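Local atomic coordinates of disulphide isomerase (Xylella fastidiosa, PDB entry 3FK8), a protein that probably catalyses the formation or rearrangement of disulphide bonds, using a thioredoxin-like fold. Residues V95-S100 and V104-K109; G111-A116 and Y125-K130. One frame throughout, in Å; residues are numbered along the deposited sequence. Where two conformers were deposited one is given.

Contact 1 of 2, residues V95-S100 and V104-K109. With FMT (formic acid), chain E.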
ATOM      1  N   VAL A  95       2.976  -4.262  -0.288  1.00  8.94           N
ATOM      2  CA  VAL A  95       2.143  -3.630  -1.297  1.00  9.57           C
ATOM      3  C   VAL A  95       1.735  -4.614  -2.393  1.00  9.81           C
ATOM      4  O   VAL A  95       2.446  -5.596  -2.662  1.00 10.73           O
ATOM      5  CB  VAL A  95       2.709  -2.299  -1.880  1.00 12.02           C
ATOM      6  CG1 VAL A  95       3.035  -1.197  -0.754  1.00 12.83           C
ATOM      7  CG2 VAL A  95       3.922  -2.568  -2.573  1.00 15.19           C
ATOM      8  N   VAL A  96       0.582  -4.324  -2.978  1.00  9.14           N
ATOM      9  CA  VAL A  96       0.111  -4.987  -4.197  1.00  9.88           C
ATOM     10  C   VAL A  96      -0.186  -3.881  -5.199  1.00 10.37           C
ATOM     11  O   VAL A  96      -0.832  -2.904  -4.858  1.00 11.58           O
ATOM     12  CB  VAL A  96      -1.171  -5.833  -3.947  1.00  9.46           C
ATOM     13  CG1 VAL A  96      -1.663  -6.512  -5.226  1.00 12.46           C
ATOM     14  CG2 VAL A  96      -0.928  -6.832  -2.874  1.00 11.58           C
ATOM     15  N   VAL A  97       0.255  -4.053  -6.447  1.00 11.66           N
ATOM     16  CA  VAL A  97      -0.110  -3.132  -7.523  1.00 12.91           C
ATOM     17  C   VAL A  97      -1.120  -3.924  -8.365  1.00 12.02           C
ATOM     18  O   VAL A  97      -0.819  -5.030  -8.834  1.00 12.42           O
ATOM     19  CB  VAL A  97       1.131  -2.782  -8.401  1.00 14.43           C
ATOM     20  CG1 VAL A  97       0.740  -1.940  -9.628  1.00 16.69           C
ATOM     21  CG2 VAL A  97       2.213  -2.098  -7.553  1.00 16.57           C
ATOM     22  N   VAL A  98      -2.316  -3.382  -8.529  1.00 12.41           N
ATOM     23  CA  VAL A  98      -3.335  -4.018  -9.354  1.00 13.02           C
ATOM     24  C   VAL A  98      -3.494  -3.136 -10.592  1.00 14.99           C
ATOM     25  O   VAL A  98      -3.696  -1.914 -10.475  1.00 17.14           O
ATOM     26  CB  VAL A  98      -4.680  -4.102  -8.573  1.00 13.09           C
ATOM     27  CG1 VAL A  98      -5.765  -4.885  -9.342  1.00 15.72           C
ATOM     28  CG2 VAL A  98      -4.413  -4.745  -7.192  1.00 14.01           C
ATOM     29  N   ASN A  99      -3.467  -3.733 -11.772  1.00 16.32           N
ATOM     30  CA  ASN A  99      -3.637  -2.963 -13.006  1.00 18.58           C
ATOM     31  C   ASN A  99      -5.055  -2.477 -13.125  1.00 19.06           C
ATOM     32  O   ASN A  99      -5.956  -2.873 -12.388  1.00 19.08           O
ATOM     33  CB  ASN A  99      -3.284  -3.812 -14.228  1.00 19.71           C
ATOM     34  CG  ASN A  99      -1.810  -4.021 -14.366  1.00 25.56           C
ATOM     35  OD1 ASN A  99      -0.988  -3.168 -13.981  1.00 29.27           O
ATOM     36  ND2 ASN A  99      -1.450  -5.162 -14.906  1.00 30.79           N
ATOM     37  N   SER A 100      -5.234  -1.589 -14.107  1.00 19.31           N
ATOM     38  CA  SER A 100      -6.511  -0.917 -14.300  1.00 21.89           C
ATOM     39  C   SER A 100      -7.628  -1.889 -14.670  1.00 22.30           C
ATOM     40  O   SER A 100      -8.794  -1.562 -14.542  1.00 25.30           O
ATOM     41  CB  SER A 100      -6.364   0.203 -15.347  1.00 22.59           C
ATOM     42  OG  SER A 100      -5.852  -0.315 -16.577  1.00 24.75           O
ATOM     43  N   VAL A 104      -3.872  -8.383 -10.561  1.00 12.05           N
ATOM     44  CA  VAL A 104      -2.608  -8.053  -9.882  1.00 11.40           C
ATOM     45  C   VAL A 104      -1.441  -8.002 -10.885  1.00 13.22           C
ATOM     46  O   VAL A 104      -1.326  -8.908 -11.731  1.00 15.31           O
ATOM     47  CB  VAL A 104      -2.303  -9.159  -8.847  1.00 11.70           C
ATOM     48  CG1 VAL A 104      -0.854  -9.026  -8.344  1.00 13.03           C
ATOM     49  CG2 VAL A 104      -3.281  -9.071  -7.682  1.00 12.97           C
ATOM     50  N   ARG A 105      -0.591  -6.993 -10.770  1.00 12.70           N
ATOM     51  CA  ARG A 105       0.671  -6.916 -11.515  1.00 15.21           C
ATOM     52  C   ARG A 105       1.850  -7.328 -10.690  1.00 15.69           C
ATOM     53  O   ARG A 105       2.754  -8.016 -11.193  1.00 19.15           O
ATOM     54  CB  ARG A 105       0.951  -5.484 -11.998  1.00 17.52           C
ATOM     55  CG  ARG A 105       2.322  -5.338 -12.674  1.00 16.89           C
ATOM     56  CD  ARG A 105       2.652  -3.930 -13.100  1.00 20.43           C
ATOM     57  NE  ARG A 105       4.027  -3.881 -13.595  1.00 19.61           N
ATOM     58  CZ  ARG A 105       4.778  -2.778 -13.656  1.00 20.66           C
ATOM     59  NH1 ARG A 105       4.297  -1.611 -13.255  1.00 21.93           N
ATOM     60  NH2 ARG A 105       6.018  -2.865 -14.108  1.00 22.27           N
ATOM     61  N   TYR A 106       1.918  -6.858  -9.444  1.00 15.02           N
ATOM     62  CA  TYR A 106       3.119  -7.013  -8.647  1.00 15.33           C
ATOM     63  C   TYR A 106       2.714  -7.058  -7.193  1.00 13.99           C
ATOM     64  O   TYR A 106       1.790  -6.363  -6.799  1.00 14.04           O
ATOM     65  CB  TYR A 106       4.077  -5.841  -8.898  1.00 17.02           C
ATOM     66  CG  TYR A 106       5.285  -5.790  -7.958  1.00 18.60           C
ATOM     67  CD1 TYR A 106       6.284  -6.793  -7.958  1.00 22.26           C
ATOM     68  CD2 TYR A 106       5.410  -4.754  -7.050  1.00 20.43           C
ATOM     69  CE1 TYR A 106       7.391  -6.723  -7.085  1.00 22.06           C
ATOM     70  CE2 TYR A 106       6.505  -4.694  -6.182  1.00 22.54           C
ATOM     71  CZ  TYR A 106       7.470  -5.654  -6.188  1.00 21.71           C
ATOM     72  OH  TYR A 106       8.527  -5.510  -5.298  1.00 23.24           O
ATOM     73  N   THR A 107       3.389  -7.892  -6.424  1.00 13.84           N
ATOM     74  CA  THR A 107       3.224  -7.949  -4.995  0.50 15.12           C
ATOM     75  C   THR A 107       4.637  -7.972  -4.356  1.00 14.03           C
ATOM     76  O   THR A 107       5.568  -8.569  -4.910  1.00 16.97           O
ATOM     77  CB  THR A 107       2.390  -9.219  -4.632  0.50 16.25           C
ATOM     78  OG1 THR A 107       1.038  -9.117  -5.136  0.50 17.98           O
ATOM     79  CG2 THR A 107       2.336  -9.423  -3.175  0.50 16.89           C
ATOM     80  N   THR A 108       4.793  -7.410  -3.176  1.00 13.60           N
ATOM     81  CA  THR A 108       6.079  -7.556  -2.459  1.00 14.60           C
ATOM     82  C   THR A 108       6.059  -8.888  -1.774  1.00 18.19           C
ATOM     83  O   THR A 108       5.299  -9.065  -0.883  1.00 21.44           O
ATOM     84  CB  THR A 108       6.305  -6.435  -1.498  1.00 12.75           C
ATOM     85  OG1 THR A 108       5.130  -6.258  -0.689  1.00 16.80           O
ATOM     86  CG2 THR A 108       6.558  -5.142  -2.279  1.00 14.06           C
ATOM     87  N   LYS A 109       6.870  -9.843  -2.232  1.00 19.47           N
ATOM     88  CA  LYS A 109       6.894 -11.178  -1.668  0.50 20.33           C
ATOM     89  C   LYS A 109       8.200 -11.486  -0.933  1.00 20.05           C
ATOM     90  O   LYS A 109       8.446 -12.638  -0.611  1.00 21.46           O
ATOM     91  CB  LYS A 109       6.636 -12.208  -2.782  0.50 20.93           C
ATOM     92  CG  LYS A 109       5.188 -12.211  -3.204  0.50 21.35           C
ATOM     93  CD  LYS A 109       4.279 -12.338  -1.984  0.50 23.15           C
ATOM     94  CE  LYS A 109       4.114 -13.807  -1.601  0.50 23.11           C
ATOM     95  NZ  LYS A 109       3.439 -13.974  -0.286  0.50 22.17           N
TER
HETATM   96  C   FMT E   4       1.098  -0.907 -13.851  1.00 37.31           C
HETATM   97  O1  FMT E   4       1.544  -0.437 -12.790  1.00 35.78           O
HETATM   98  O2  FMT E   4      -0.102  -1.009 -14.162  1.00 38.13           O

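Contact 2 of 2, residues G111-A116 and Y125-K130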
ATOM      1  N   GLY A 111       9.550  -9.109   1.478  1.00 16.71           N
ATOM      2  CA  GLY A 111       9.743  -8.149   2.544  1.00 17.14           C
ATOM      3  C   GLY A 111      10.506  -6.934   2.054  1.00 13.44           C
ATOM      4  O   GLY A 111      11.198  -6.274   2.828  1.00 16.31           O
ATOM      5  N   GLU A 112      10.286  -6.575   0.777  1.00 12.67           N
ATOM      6  CA  GLU A 112      10.959  -5.421   0.143  1.00 12.62           C
ATOM      7  C   GLU A 112      10.838  -4.126   0.947  1.00 11.85           C
ATOM      8  O   GLU A 112      11.756  -3.312   0.963  1.00 13.25           O
ATOM      9  CB  GLU A 112      10.396  -5.175  -1.260  1.00 13.17           C
ATOM     10  CG  GLU A 112      10.859  -6.173  -2.297  1.00 15.62           C
ATOM     11  CD  GLU A 112       9.956  -7.400  -2.449  1.00 16.43           C
ATOM     12  OE1 GLU A 112       9.240  -7.787  -1.492  1.00 15.37           O
ATOM     13  OE2 GLU A 112      10.058  -8.062  -3.518  1.00 22.08           O
ATOM     14  N   LEU A 113       9.683  -3.918   1.594  1.00 11.46           N
ATOM     15  CA  LEU A 113       9.444  -2.696   2.383  1.00 10.79           C
ATOM     16  C   LEU A 113       9.402  -2.972   3.882  1.00 10.06           C
ATOM     17  O   LEU A 113       9.095  -2.060   4.646  1.00 10.42           O
ATOM     18  CB  LEU A 113       8.145  -1.993   1.927  1.00 11.92           C
ATOM     19  CG  LEU A 113       8.172  -1.585   0.458  1.00 12.62           C
ATOM     20  CD1 LEU A 113       6.783  -1.062   0.092  1.00 16.09           C
ATOM     21  CD2 LEU A 113       9.246  -0.526   0.166  1.00 15.10           C
ATOM     22  N   ALA A 114       9.792  -4.174   4.300  1.00 10.89           N
ATOM     23  CA  ALA A 114       9.616  -4.520   5.711  1.00 11.25           C
ATOM     24  C   ALA A 114      10.593  -3.776   6.645  1.00 11.44           C
ATOM     25  O   ALA A 114      10.405  -3.791   7.857  1.00 12.32           O
ATOM     26  CB  ALA A 114       9.663  -6.016   5.891  1.00 13.51           C
ATOM     27  N   ASN A 115      11.632  -3.158   6.074  1.00 10.70           N
ATOM     28  CA  ASN A 115      12.529  -2.290   6.847  1.00 10.41           C
ATOM     29  C   ASN A 115      12.403  -0.843   6.427  1.00 10.05           C
ATOM     30  O   ASN A 115      13.391  -0.103   6.463  1.00 10.63           O
ATOM     31  CB  ASN A 115      13.961  -2.830   6.805  1.00 11.18           C
ATOM     32  CG  ASN A 115      14.089  -4.024   7.731  1.00 11.47           C
ATOM     33  OD1 ASN A 115      14.193  -3.864   8.953  1.00 11.52           O
ATOM     34  ND2 ASN A 115      14.018  -5.236   7.161  1.00 13.07           N
ATOM     35  N   ALA A 116      11.184  -0.413   6.063  1.00 10.07           N
ATOM     36  CA  ALA A 116      11.000   0.966   5.567  1.00 10.42           C
ATOM     37  C   ALA A 116      11.466   2.032   6.569  1.00 11.04           C
ATOM     38  O   ALA A 116      11.847   3.116   6.142  1.00 11.52           O
ATOM     39  CB  ALA A 116       9.544   1.198   5.182  1.00 12.00           C
ATOM     40  N   TYR A 125      11.121   6.692  -2.827  1.00 10.62           N
ATOM     41  CA  TYR A 125      10.790   7.231  -4.124  1.00 10.55           C
ATOM     42  C   TYR A 125      11.190   6.260  -5.237  1.00 11.15           C
ATOM     43  O   TYR A 125      10.375   5.951  -6.114  1.00 11.83           O
ATOM     44  CB  TYR A 125      11.469   8.597  -4.318  1.00 12.27           C
ATOM     45  CG  TYR A 125      11.176   9.168  -5.693  1.00 11.87           C
ATOM     46  CD1 TYR A 125      10.040   9.945  -5.911  1.00 13.30           C
ATOM     47  CD2 TYR A 125      12.000   8.873  -6.793  1.00 14.83           C
ATOM     48  CE1 TYR A 125       9.749  10.466  -7.198  1.00 16.25           C
ATOM     49  CE2 TYR A 125      11.726   9.362  -8.054  1.00 14.79           C
ATOM     50  CZ  TYR A 125      10.591  10.153  -8.259  1.00 15.79           C
ATOM     51  OH  TYR A 125      10.308  10.668  -9.511  1.00 21.04           O
ATOM     52  N   ASP A 126      12.421   5.751  -5.182  1.00 11.58           N
ATOM     53  CA  ASP A 126      12.925   4.918  -6.279  1.00 12.10           C
ATOM     54  C   ASP A 126      12.081   3.637  -6.383  1.00 12.28           C
ATOM     55  O   ASP A 126      11.831   3.117  -7.494  1.00 13.71           O
ATOM     56  CB  ASP A 126      14.389   4.556  -6.078  1.00 13.60           C
ATOM     57  CG  ASP A 126      15.331   5.719  -6.331  1.00 13.69           C
ATOM     58  OD1 ASP A 126      14.894   6.740  -6.899  1.00 16.00           O
ATOM     59  OD2 ASP A 126      16.484   5.580  -5.904  1.00 17.35           O
ATOM     60  N   PHE A 127      11.698   3.077  -5.236  1.00 11.43           N
ATOM     61  CA  PHE A 127      10.907   1.845  -5.232  1.00 11.76           C
ATOM     62  C   PHE A 127       9.600   2.070  -6.012  1.00 11.77           C
ATOM     63  O   PHE A 127       9.219   1.276  -6.892  1.00 12.84           O
ATOM     64  CB  PHE A 127      10.605   1.431  -3.785  1.00 11.70           C
ATOM     65  CG  PHE A 127       9.747   0.196  -3.710  1.00 11.70           C
ATOM     66  CD1 PHE A 127      10.340  -1.049  -3.657  1.00 14.83           C
ATOM     67  CD2 PHE A 127       8.358   0.294  -3.734  1.00 13.25           C
ATOM     68  CE1 PHE A 127       9.549  -2.210  -3.638  1.00 15.25           C
ATOM     69  CE2 PHE A 127       7.546  -0.873  -3.707  1.00 13.65           C
ATOM     70  CZ  PHE A 127       8.145  -2.081  -3.652  1.00 15.07           C
ATOM     71  N   PHE A 128       8.870   3.127  -5.696  1.00 11.46           N
ATOM     72  CA  PHE A 128       7.598   3.372  -6.357  1.00 12.49           C
ATOM     73  C   PHE A 128       7.752   3.884  -7.788  1.00 13.32           C
ATOM     74  O   PHE A 128       7.000   3.518  -8.683  1.00 15.02           O
ATOM     75  CB  PHE A 128       6.713   4.291  -5.478  1.00 12.79           C
ATOM     76  CG  PHE A 128       6.224   3.597  -4.237  1.00 11.23           C
ATOM     77  CD1 PHE A 128       5.118   2.711  -4.335  1.00 13.39           C
ATOM     78  CD2 PHE A 128       6.890   3.680  -3.033  1.00 13.34           C
ATOM     79  CE1 PHE A 128       4.676   2.011  -3.225  1.00 14.56           C
ATOM     80  CE2 PHE A 128       6.474   2.952  -1.940  1.00 13.01           C
ATOM     81  CZ  PHE A 128       5.369   2.110  -2.032  1.00 12.81           C
ATOM     82  N   ALA A 129       8.815   4.648  -8.025  1.00 13.67           N
ATOM     83  CA  ALA A 129       9.110   5.145  -9.378  1.00 16.06           C
ATOM     84  C   ALA A 129       9.374   3.984 -10.334  1.00 16.60           C
ATOM     85  O   ALA A 129       8.928   4.037 -11.499  1.00 16.94           O
ATOM     86  CB  ALA A 129      10.297   6.111  -9.359  1.00 17.18           C
ATOM     87  N   LYS A 130      10.094   2.942  -9.897  1.00 17.07           N
ATOM     88  CA  LYS A 130      10.353   1.776 -10.739  0.50 18.32           C
ATOM     89  C   LYS A 130       9.056   1.165 -11.242  1.00 18.22           C
ATOM     90  O   LYS A 130       8.982   0.722 -12.392  1.00 19.71           O
ATOM     91  CB  LYS A 130      11.184   0.736  -9.996  0.50 19.11           C
ATOM     92  CG  LYS A 130      11.737  -0.369 -10.884  0.50 20.16           C
ATOM     93  CD  LYS A 130      13.227  -0.473 -10.708  0.50 25.34           C
ATOM     94  CE  LYS A 130      13.564  -0.901  -9.290  0.50 26.60           C
ATOM     95  NZ  LYS A 130      13.150   0.088  -8.251  0.50 27.66           N
TER

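Contact 1 of 2, residues V95-S100 and V104-K109
V97 and Y106 form the central hydrogen-bonded pair of an antiparallel β hairpin whose short strands run at 160° to one another. V97 N gives a nearly straight 2.8 Å bond to Y106 O. The return is split by a classic β bulge: V97 O takes the N-H of R105 at 2.8 Å and, more weakly, that of Y106 at 3.3 Å, so one carbonyl faces two residues and the register slips by one before V98 meets V104. Where strand gives way to loop, T108 grips V95 twice. T108 N bonds V95 O at 3.0 Å, while V95 N reaches T108 OG1, also at 3.0 Å, a hydroxyl standing in for a strand carbonyl; chi1 of 49° tucks OG1 between the backbone N and carbonyl carbon, facing V95.

The apolar contacts divide between the two faces. V96, V98, V104 and T107 share one, V96 CG1 meeting V104 CG2 at 3.9 Å; on the other, V97 CG2 lies at the edge of the Y106 ring.

R105 NH1 is held by a hydrogen bond to I131 O and adds a weak one to O1 of a formic acid, probably from the crystallisation liquor. Strand 32-37 pairs with the other side of V95-V98, and 104-107 is one of the two edge strands of the sheet, while helix 121-132 covers the V97 and Y106 face through I131 and F127.

Contact 2 of 2, residues G111-A116 and Y125-K130
L113 lays its CD2 methyl over the centre of the F127 ring, a CH-pi contact 3.9 Å from the centroid and only 7° off the ring normal. It joins two parts of the thioredoxin fold: the loop after the last strand, here wound into type I β turns from G111 to A114 and from L113 to A116, and the C-terminal helix. The two side chains come from opposite directions: chi1 of 178° carries the F127 ring out toward the loop, and chi2 of 90° turns a face of it to the leucine.

The leucine's branches divide the work. While CD2 sits over the ring, L113 CD1 packs 3.9 Å from F127 CE2 and 4.1 Å from F128 CZ. Within the helix, F127 CD2 lies over the face of the F128 ring. F128 continues inward to L47 and L51 of helix 42-51, and L113 is backed by P93 and M119.

E112 adds its aliphatic part alone. Its carboxylate turns away from the helix, OE1 accepting a hydrogen bond from G110 N, and what remains against the phenylalanine is E112 CB, 3.9 Å from F127 CE1.

Overall arrangement
From the N terminus, the chain has already laid down strands 32-37 and 65-70 and the helices around them when it reaches contact 1. There it turns back at once: three residues separate 95-100 from 104-109, and the hairpin gives the sheet one of its edge strands, 104-107. Contact 2 follows in series, neither nested in contact 1 nor crossing it, and spans eight residues, half of them helical, to bring 111-116 against helix 121-132. The two nevertheless meet, their centres about 13 Å apart. F127 is one bridge between them, its CZ lying 3.7 Å from T108 CG2; V95 CG1 and L113 CD1, 3.8 Å apart, are another. The loop and the C-terminal helix thus pack against the V97 and Y106 side of the hairpin.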